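Local atomic coordinates of glucokinase (Leishmania braziliensis MHOM/BR/75/M2904, PDB entry 6EDI), a protein that probably phosphorylates D-glucose with ATP as the phosphate donor, as a dimeric glucokinase of the actin-like ATPase clan. Residues 136-139 and 140-143; 145-149 and 150-154; 157-160 and 161-165; 171-174 and 175-178. All coordinates share one frame; numbering follows the deposited sequence.

Contact 1 (136-139 and 140-143)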
# COMPACT_ATOMS: atom_id res chain seq x y z
N ILE A 136 6.34 -21.67 14.65
CA ILE A 136 6.53 -20.71 13.57
C ILE A 136 6.56 -21.46 12.24
O ILE A 136 7.20 -22.51 12.12
CB ILE A 136 7.83 -19.91 13.76
CG1 ILE A 136 7.83 -19.24 15.14
CG2 ILE A 136 8.04 -18.90 12.63
CD1 ILE A 136 6.66 -18.30 15.38
N ALA A 137 5.84 -20.95 11.25
CA ALA A 137 5.92 -21.47 9.89
C ALA A 137 7.14 -20.85 9.23
O ALA A 137 7.23 -19.63 9.15
CB ALA A 137 4.68 -21.12 9.11
N ARG A 138 8.07 -21.68 8.78
CA ARG A 138 9.22 -21.18 8.04
C ARG A 138 9.20 -21.80 6.65
O ARG A 138 9.31 -23.02 6.51
CB ARG A 138 10.52 -21.49 8.77
CG ARG A 138 10.57 -20.87 10.16
CD ARG A 138 11.90 -21.07 10.88
NE ARG A 138 11.84 -20.50 12.23
CZ ARG A 138 11.16 -21.05 13.23
NH1 ARG A 138 10.49 -22.18 13.03
NH2 ARG A 138 11.14 -20.48 14.43
N LEU A 139 9.05 -20.96 5.63
CA LEU A 139 8.95 -21.41 4.25
C LEU A 139 10.14 -22.29 3.84
O LEU A 139 9.98 -23.28 3.12
CB LEU A 139 8.83 -20.21 3.31
CG LEU A 139 8.77 -20.54 1.82
CD1 LEU A 139 7.46 -21.21 1.50
CD2 LEU A 139 8.98 -19.29 0.96
N VAL A 140 11.32 -21.91 4.31
CA VAL A 140 12.55 -22.63 3.97
C VAL A 140 12.54 -24.11 4.42
O VAL A 140 13.22 -24.95 3.83
CB VAL A 140 13.79 -21.91 4.55
CG1 VAL A 140 13.81 -22.02 6.06
CG2 VAL A 140 15.07 -22.46 3.94
N ASP A 141 11.76 -24.43 5.46
CA ASP A 141 11.68 -25.82 5.94
C ASP A 141 10.81 -26.71 5.06
O ASP A 141 10.76 -27.93 5.25
CB ASP A 141 11.16 -25.87 7.38
CG ASP A 141 12.15 -25.31 8.38
OD1 ASP A 141 13.30 -25.01 7.99
OD2 ASP A 141 11.77 -25.18 9.57
N TYR A 142 10.11 -26.11 4.10
CA TYR A 142 9.10 -26.82 3.31
C TYR A 142 9.72 -27.58 2.15
O TYR A 142 10.74 -27.15 1.60
CB TYR A 142 8.05 -25.84 2.79
CG TYR A 142 7.17 -25.23 3.86
CD1 TYR A 142 7.25 -25.65 5.18
CD2 TYR A 142 6.27 -24.23 3.54
CE1 TYR A 142 6.46 -25.10 6.16
CE2 TYR A 142 5.46 -23.67 4.50
CZ TYR A 142 5.57 -24.10 5.81
OH TYR A 142 4.77 -23.54 6.78
N PRO A 143 9.10 -28.72 1.77
CA PRO A 143 9.50 -29.58 0.65
C PRO A 143 9.66 -28.83 -0.65
O PRO A 143 8.68 -28.32 -1.18
CB PRO A 143 8.30 -30.51 0.51
CG PRO A 143 7.78 -30.65 1.88
CD PRO A 143 7.97 -29.30 2.53
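Asp141 N donates to Arg138 O at 3.0 Å, and one residue on Tyr142 N donates to Leu139 O, also at 3.0 Å. Such i to i+3 bonds mark a short 3-10 turn. The turn bends the chain back, and the Tyr142 ring lies against residues 137-139. One face of the ring receives two groups, both offset toward the rim. Arg138 O is 3.5 Å from Tyr142 CE1. Leu139 CA makes a CH-pi contact, 4.2 Å from the ring centroid. The Leu139 side chain crosses the tyrosine at about a right angle, with CD1 3.8 Å from Tyr142 CD2. At the far end of the ring, Tyr142 OH touches Ala137 CB at 3.4 Å. Asp141 OD2 lies 4.0 Å from Arg138 CB, and the guanidinium leads away from the turn. Ala137 pairs through its backbone with Ala127 of strand 126-127. Tyr142 packs on Leu84 and Leu85 of helix 84-98, meets Phe88 edge-to-face, and touches Leu154 of strand 152-156.

Contact 2 (145-149 and 150-154)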
# COMPACT_ATOMS: atom_id res chain seq x y z
N GLU A 145 9.99 -29.83 -3.57
CA GLU A 145 9.21 -30.39 -4.66
C GLU A 145 7.79 -29.81 -4.67
O GLU A 145 7.15 -29.77 -5.72
CB GLU A 145 9.17 -31.91 -4.54
CG GLU A 145 10.54 -32.57 -4.46
CD GLU A 145 10.48 -34.01 -4.00
OE1 GLU A 145 10.43 -34.24 -2.78
OE2 GLU A 145 10.48 -34.92 -4.86
N LEU A 146 7.31 -29.39 -3.50
CA LEU A 146 5.99 -28.75 -3.44
C LEU A 146 6.13 -27.24 -3.41
O LEU A 146 5.22 -26.52 -3.81
CB LEU A 146 5.19 -29.22 -2.22
CG LEU A 146 4.88 -30.72 -2.22
CD1 LEU A 146 3.99 -31.11 -1.05
CD2 LEU A 146 4.24 -31.12 -3.54
N PHE A 147 7.28 -26.76 -2.96
CA PHE A 147 7.51 -25.32 -2.86
C PHE A 147 8.84 -24.94 -3.49
O PHE A 147 9.85 -24.80 -2.78
CB PHE A 147 7.43 -24.86 -1.40
CG PHE A 147 6.11 -25.18 -0.75
CD1 PHE A 147 5.92 -26.41 -0.11
CD2 PHE A 147 5.06 -24.28 -0.80
CE1 PHE A 147 4.70 -26.72 0.48
CE2 PHE A 147 3.84 -24.57 -0.22
CZ PHE A 147 3.65 -25.80 0.43
N PRO A 148 8.83 -24.75 -4.83
CA PRO A 148 10.08 -24.53 -5.56
C PRO A 148 10.81 -23.28 -5.10
O PRO A 148 10.17 -22.27 -4.76
CB PRO A 148 9.61 -24.37 -7.02
CG PRO A 148 8.34 -25.13 -7.10
CD PRO A 148 7.68 -24.89 -5.74
N LYS A 149 12.13 -23.39 -5.06
CA LYS A 149 13.00 -22.29 -4.68
C LYS A 149 12.66 -21.07 -5.53
O LYS A 149 12.51 -21.19 -6.74
CB LYS A 149 14.47 -22.69 -4.90
CG LYS A 149 15.45 -21.52 -4.83
CD LYS A 149 16.87 -21.95 -5.19
CE LYS A 149 17.80 -20.74 -5.35
NZ LYS A 149 19.21 -21.14 -5.67
N GLY A 150 12.50 -19.92 -4.89
CA GLY A 150 12.26 -18.68 -5.61
C GLY A 150 10.90 -18.58 -6.25
O GLY A 150 10.63 -17.65 -7.02
N ARG A 151 10.02 -19.52 -5.94
CA ARG A 151 8.69 -19.55 -6.54
C ARG A 151 7.64 -19.86 -5.48
O ARG A 151 6.59 -20.42 -5.79
CB ARG A 151 8.64 -20.59 -7.65
CG ARG A 151 9.63 -20.38 -8.81
CD ARG A 151 9.02 -20.91 -10.10
NE ARG A 151 9.16 -20.05 -11.28
CZ ARG A 151 9.01 -18.72 -11.31
NH1 ARG A 151 8.73 -18.01 -10.23
NH2 ARG A 151 9.16 -18.09 -12.46
N SER A 152 7.92 -19.50 -4.23
CA SER A 152 7.09 -19.90 -3.11
C SER A 152 6.96 -18.82 -2.03
O SER A 152 7.87 -18.03 -1.82
CB SER A 152 7.64 -21.19 -2.50
OG SER A 152 7.67 -22.21 -3.47
N ALA A 153 5.83 -18.81 -1.33
CA ALA A 153 5.62 -17.78 -0.31
C ALA A 153 4.58 -18.22 0.67
O ALA A 153 3.67 -18.98 0.33
CB ALA A 153 5.18 -16.47 -0.96
N LEU A 154 4.71 -17.73 1.90
CA LEU A 154 3.61 -17.75 2.84
C LEU A 154 2.77 -16.52 2.55
O LEU A 154 3.30 -15.45 2.29
CB LEU A 154 4.11 -17.71 4.28
CG LEU A 154 5.04 -18.85 4.67
CD1 LEU A 154 5.56 -18.67 6.09
CD2 LEU A 154 4.32 -20.16 4.52
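Ser152 OG lies over the peptide between Phe147 and Pro148, 3.0 Å from Phe147 C. Its other close neighbours are Phe147 CB at 3.4 Å and Pro148 CD at 3.5 Å. The hydroxyl also sits at the edge of the Phe147 ring, near the ring plane. Its polar partner is Pro148 O, to which Ser152 OG donates a hydrogen bond of 2.8 Å. The serine CB points toward residues 145-149. OG is anti to the carbonyl carbon (chi1 -59°), which turns it over the Phe147-Pro148 peptide, within reach of Pro148 O.

Pro148 O takes a second bond, from Arg151 N at 3.0 Å. The two donors come from opposite faces of the carbonyl plane. Arg151 N stands 42° out of it, and Ser152 OG is tilted by 27°. One oxygen is thus held from both sides, which probably limits the rotation of this peptide. Beside the bonds, the Pro148 ring meets the start of the arginine side chain, with Pro148 CB 4.0 Å from Arg151 CB. The rest of the Arg151 chain bends at chi2 and chi3 and leads away from the turn. Arg151 CG rests against Lys149 O at 3.6 Å.

Around the turn, Phe147 packs against Val115 and meets the ring of Phe88. Ala153 packs on Val224 of the second subunit. Pro148 to Arg151 is a type II beta turn, with Gly150 at its third position in the positive-phi conformation usual there. The serine bond adds a side-chain tie to it. The turn leads into strand 152-156, within this chain an outermost strand of a six-stranded mixed sheet.

Contact 3 (157-160 and 161-165)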
# COMPACT_ATOMS: atom_id res chain seq x y z
N ASP A 157 -3.94 -14.42 5.00
CA ASP A 157 -5.28 -14.81 4.56
C ASP A 157 -5.85 -13.84 3.50
O ASP A 157 -6.30 -14.27 2.42
CB ASP A 157 -6.18 -14.98 5.81
CG ASP A 157 -7.66 -14.70 5.54
OD1 ASP A 157 -8.22 -15.17 4.53
OD2 ASP A 157 -8.29 -14.01 6.38
N LEU A 158 -5.79 -12.55 3.77
CA LEU A 158 -6.36 -11.57 2.84
C LEU A 158 -5.48 -11.34 1.60
O LEU A 158 -5.96 -10.91 0.55
CB LEU A 158 -6.65 -10.24 3.55
CG LEU A 158 -8.14 -9.99 3.68
CD1 LEU A 158 -8.73 -10.00 2.30
CD2 LEU A 158 -8.75 -11.11 4.51
N GLU A 159 -4.19 -11.62 1.73
CA GLU A 159 -3.29 -11.54 0.58
C GLU A 159 -3.66 -12.66 -0.38
O GLU A 159 -3.86 -12.44 -1.58
CB GLU A 159 -1.84 -11.66 1.06
CG GLU A 159 -0.79 -11.72 -0.05
CD GLU A 159 0.60 -11.97 0.50
OE1 GLU A 159 0.71 -12.26 1.71
OE2 GLU A 159 1.57 -11.88 -0.29
N ALA A 160 -3.82 -13.87 0.17
CA ALA A 160 -4.23 -15.00 -0.64
C ALA A 160 -5.61 -14.76 -1.25
O ALA A 160 -5.85 -15.12 -2.39
CB ALA A 160 -4.18 -16.30 0.14
N GLY A 161 -6.51 -14.13 -0.50
CA GLY A 161 -7.86 -13.87 -1.01
C GLY A 161 -7.86 -12.94 -2.22
O GLY A 161 -8.57 -13.15 -3.21
N ALA A 162 -7.03 -11.91 -2.12
CA ALA A 162 -6.84 -10.97 -3.22
C ALA A 162 -6.27 -11.67 -4.45
O ALA A 162 -6.72 -11.42 -5.58
CB ALA A 162 -5.94 -9.83 -2.78
N TYR A 163 -5.29 -12.54 -4.26
CA TYR A 163 -4.79 -13.33 -5.39
C TYR A 163 -5.92 -14.19 -6.00
O TYR A 163 -5.93 -14.47 -7.21
CB TYR A 163 -3.58 -14.19 -5.01
CG TYR A 163 -2.26 -13.46 -5.03
CD1 TYR A 163 -1.74 -12.98 -6.22
CD2 TYR A 163 -1.52 -13.27 -3.86
CE1 TYR A 163 -0.52 -12.30 -6.25
CE2 TYR A 163 -0.30 -12.60 -3.88
CZ TYR A 163 0.19 -12.11 -5.09
OH TYR A 163 1.39 -11.43 -5.13
N GLY A 164 -6.86 -14.61 -5.17
CA GLY A 164 -7.99 -15.38 -5.66
C GLY A 164 -8.88 -14.54 -6.56
O GLY A 164 -9.37 -15.02 -7.59
N VAL A 165 -9.08 -13.29 -6.18
CA VAL A 165 -9.87 -12.37 -6.98
C VAL A 165 -9.21 -12.19 -8.33
O VAL A 165 -9.87 -12.22 -9.37
CB VAL A 165 -9.97 -11.00 -6.31
CG1 VAL A 165 -10.75 -10.03 -7.19
CG2 VAL A 165 -10.61 -11.14 -4.94
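The side chains of Glu159 and Tyr163 lie side by side one helical turn apart and point the same way; the carboxylate and ring planes are 34° apart. The contact is made along the flank of the glutamate chain, where Glu159 CG is 4.0 Å from Tyr163 CE2. Glu159 OE2 comes to 4.1 Å from the same ring carbon. Glu159 O approaches the ring obliquely, at 3.4 Å from Tyr163 CD2. The glutamate chain leaves with CG anti to the backbone N (chi1 175°) and is extended beyond, which carries the carboxylate out beside the ring. The polar ends have separate partners: Glu159 OE1 is hydrogen-bonded to the backbone N of Asn156, Tyr163 OH to the backbone N of Val230.

The backbone carries regular i to i+4 helix bonds. Tyr163 N donates to Glu159 O at 3.0 Å with an N-H...O angle of 165°. Gly161 N, Ala162 N and Gly164 N bond in the same way to Asp157 O, Leu158 O and Ala160 O. Ala162 CB rests against two carbonyls of the preceding turn, 3.5 Å from both Leu158 O and Glu159 O.

These are the first turns of helix 157-170. Leu158 and Ala162 face strand 205-210, and Ala162 also touches Ser217 and Ile219 of strand 214-222. Asp157 OD1 is hydrogen-bonded to Asn400 ND2 of helix 399-409. Tyr163 and Glu159 pack on strand 227-233, within this chain an outermost strand of the same mixed sheet as 205-210 and 214-222.

Contact 4 (171-174 and 175-178)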
# COMPACT_ATOMS: atom_id res chain seq x y z
N ALA A 171 -9.25 -15.50 -15.26
CA ALA A 171 -9.99 -16.63 -15.80
C ALA A 171 -11.20 -16.21 -16.62
O ALA A 171 -11.80 -17.04 -17.31
CB ALA A 171 -10.41 -17.57 -14.67
N GLY A 172 -11.59 -14.94 -16.52
CA GLY A 172 -12.73 -14.43 -17.27
C GLY A 172 -14.04 -14.71 -16.55
O GLY A 172 -15.12 -14.58 -17.12
N ILE A 173 -13.94 -15.07 -15.27
CA ILE A 173 -15.06 -15.60 -14.52
C ILE A 173 -15.46 -14.70 -13.34
O ILE A 173 -16.27 -15.08 -12.48
CB ILE A 173 -14.74 -17.06 -14.10
CG1 ILE A 173 -15.89 -17.96 -14.50
CG2 ILE A 173 -14.26 -17.20 -12.67
CD1 ILE A 173 -16.14 -17.83 -15.97
N LEU A 174 -14.92 -13.49 -13.31
CA LEU A 174 -15.19 -12.57 -12.20
C LEU A 174 -16.69 -12.32 -11.98
O LEU A 174 -17.16 -12.35 -10.85
CB LEU A 174 -14.45 -11.23 -12.38
CG LEU A 174 -14.51 -10.28 -11.19
CD1 LEU A 174 -13.81 -10.90 -10.00
CD2 LEU A 174 -13.88 -8.92 -11.50
N SER A 175 -17.44 -12.11 -13.07
CA SER A 175 -18.85 -11.75 -12.94
C SER A 175 -19.72 -12.87 -12.32
O SER A 175 -20.81 -12.61 -11.81
CB SER A 175 -19.42 -11.32 -14.29
OG SER A 175 -19.38 -12.38 -15.23
N ASP A 176 -19.25 -14.11 -12.37
CA ASP A 176 -20.01 -15.19 -11.74
C ASP A 176 -19.92 -15.14 -10.21
O ASP A 176 -20.78 -15.68 -9.52
CB ASP A 176 -19.56 -16.56 -12.25
CG ASP A 176 -19.82 -16.74 -13.74
OD1 ASP A 176 -21.00 -16.70 -14.15
OD2 ASP A 176 -18.85 -16.91 -14.50
N TYR A 177 -18.91 -14.46 -9.69
CA TYR A 177 -18.64 -14.46 -8.25
C TYR A 177 -18.80 -13.10 -7.60
O TYR A 177 -18.94 -12.99 -6.38
CB TYR A 177 -17.24 -15.04 -7.97
CG TYR A 177 -17.17 -16.51 -8.32
CD1 TYR A 177 -16.96 -16.91 -9.63
CD2 TYR A 177 -17.34 -17.48 -7.36
CE1 TYR A 177 -16.92 -18.24 -9.97
CE2 TYR A 177 -17.30 -18.83 -7.69
CZ TYR A 177 -17.09 -19.20 -9.00
OH TYR A 177 -17.04 -20.54 -9.35
N PHE A 178 -18.79 -12.06 -8.43
CA PHE A 178 -18.84 -10.69 -7.96
C PHE A 178 -19.84 -9.89 -8.77
O PHE A 178 -20.03 -10.16 -9.96
CB PHE A 178 -17.44 -10.07 -8.05
CG PHE A 178 -16.49 -10.61 -7.01
CD1 PHE A 178 -15.81 -11.79 -7.23
CD2 PHE A 178 -16.34 -9.96 -5.80
CE1 PHE A 178 -14.95 -12.31 -6.26
CE2 PHE A 178 -15.50 -10.47 -4.83
CZ PHE A 178 -14.80 -11.64 -5.05
O HOH W 1 -16.20 -12.23 -15.76
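Leu174 and Phe178 meet at an oblique angle, with the methyl Leu174 CD1 3.5 Å from Phe178 CD1. The leucine CG is anti to the backbone N (chi1 -172°), and the second torsion then brings the CD1 branch, not CD2, to the ring. Ile173 makes a similar pairing with Tyr177. Its branch methyl CG2 lies 3.9 Å from Tyr177 CE1. Ile173 O approaches that ring at its edge, in the plane, 3.5 Å from Tyr177 CD1. The isoleucine also meets Asp176, whose OD2 lies 3.1 Å from Ile173 CG1 and is also close to Ile173 CD1. The approach is tight, and the isoleucine chi1 is far from staggered.

Backbone bonds run alongside these pairs. Asp176 N donates to Ile173 O. Leu174 O accepts from two amides, Tyr177 N at 3.0 Å and Phe178 N at 2.9 Å. Tyr177 N stands above the carbonyl plane. Phe178 N lies nearly in line with the C=O (167°), though its N-H is bent off the line to the oxygen (134°). A water accepts from Ser175 N at 3.0 Å and donates weakly to Gly172 O. Gly172, just past helix 157-170, has positive phi and completes a Schellman motif.

Leu168 of that helix packs on Ile173, Tyr177 and Phe178, and Tyr177 OH is hydrogen-bonded to Val16 N. The water bridge is weak on the Gly172 side. The doubly accepting Leu174 O thus ties the end of the short, weakly bonded helix to the start of strand 178-182.

Overall arrangement
From the N terminus, the four contacts follow in series, each within one continuous stretch of chain; none crosses or encloses another. Contact 1 closes the 3-10 turn after strand 137-138. Contact 2 closes the beta turn before strand 152-156, about 10 Å away between centres. They touch directly: Tyr142 CB is 3.6 Å from Phe147 CD1. Strand 152-156 then runs into helix 157-170, so contact 2 leads to contact 3 at the start of that helix, near the centre of the chain. Contact 4 follows its far end and opens strand 178-182. Val165 packs on its Leu174 and Phe178. The path thus passes from the sheet holding strand 152-156 to the sheet holding strand 178-182.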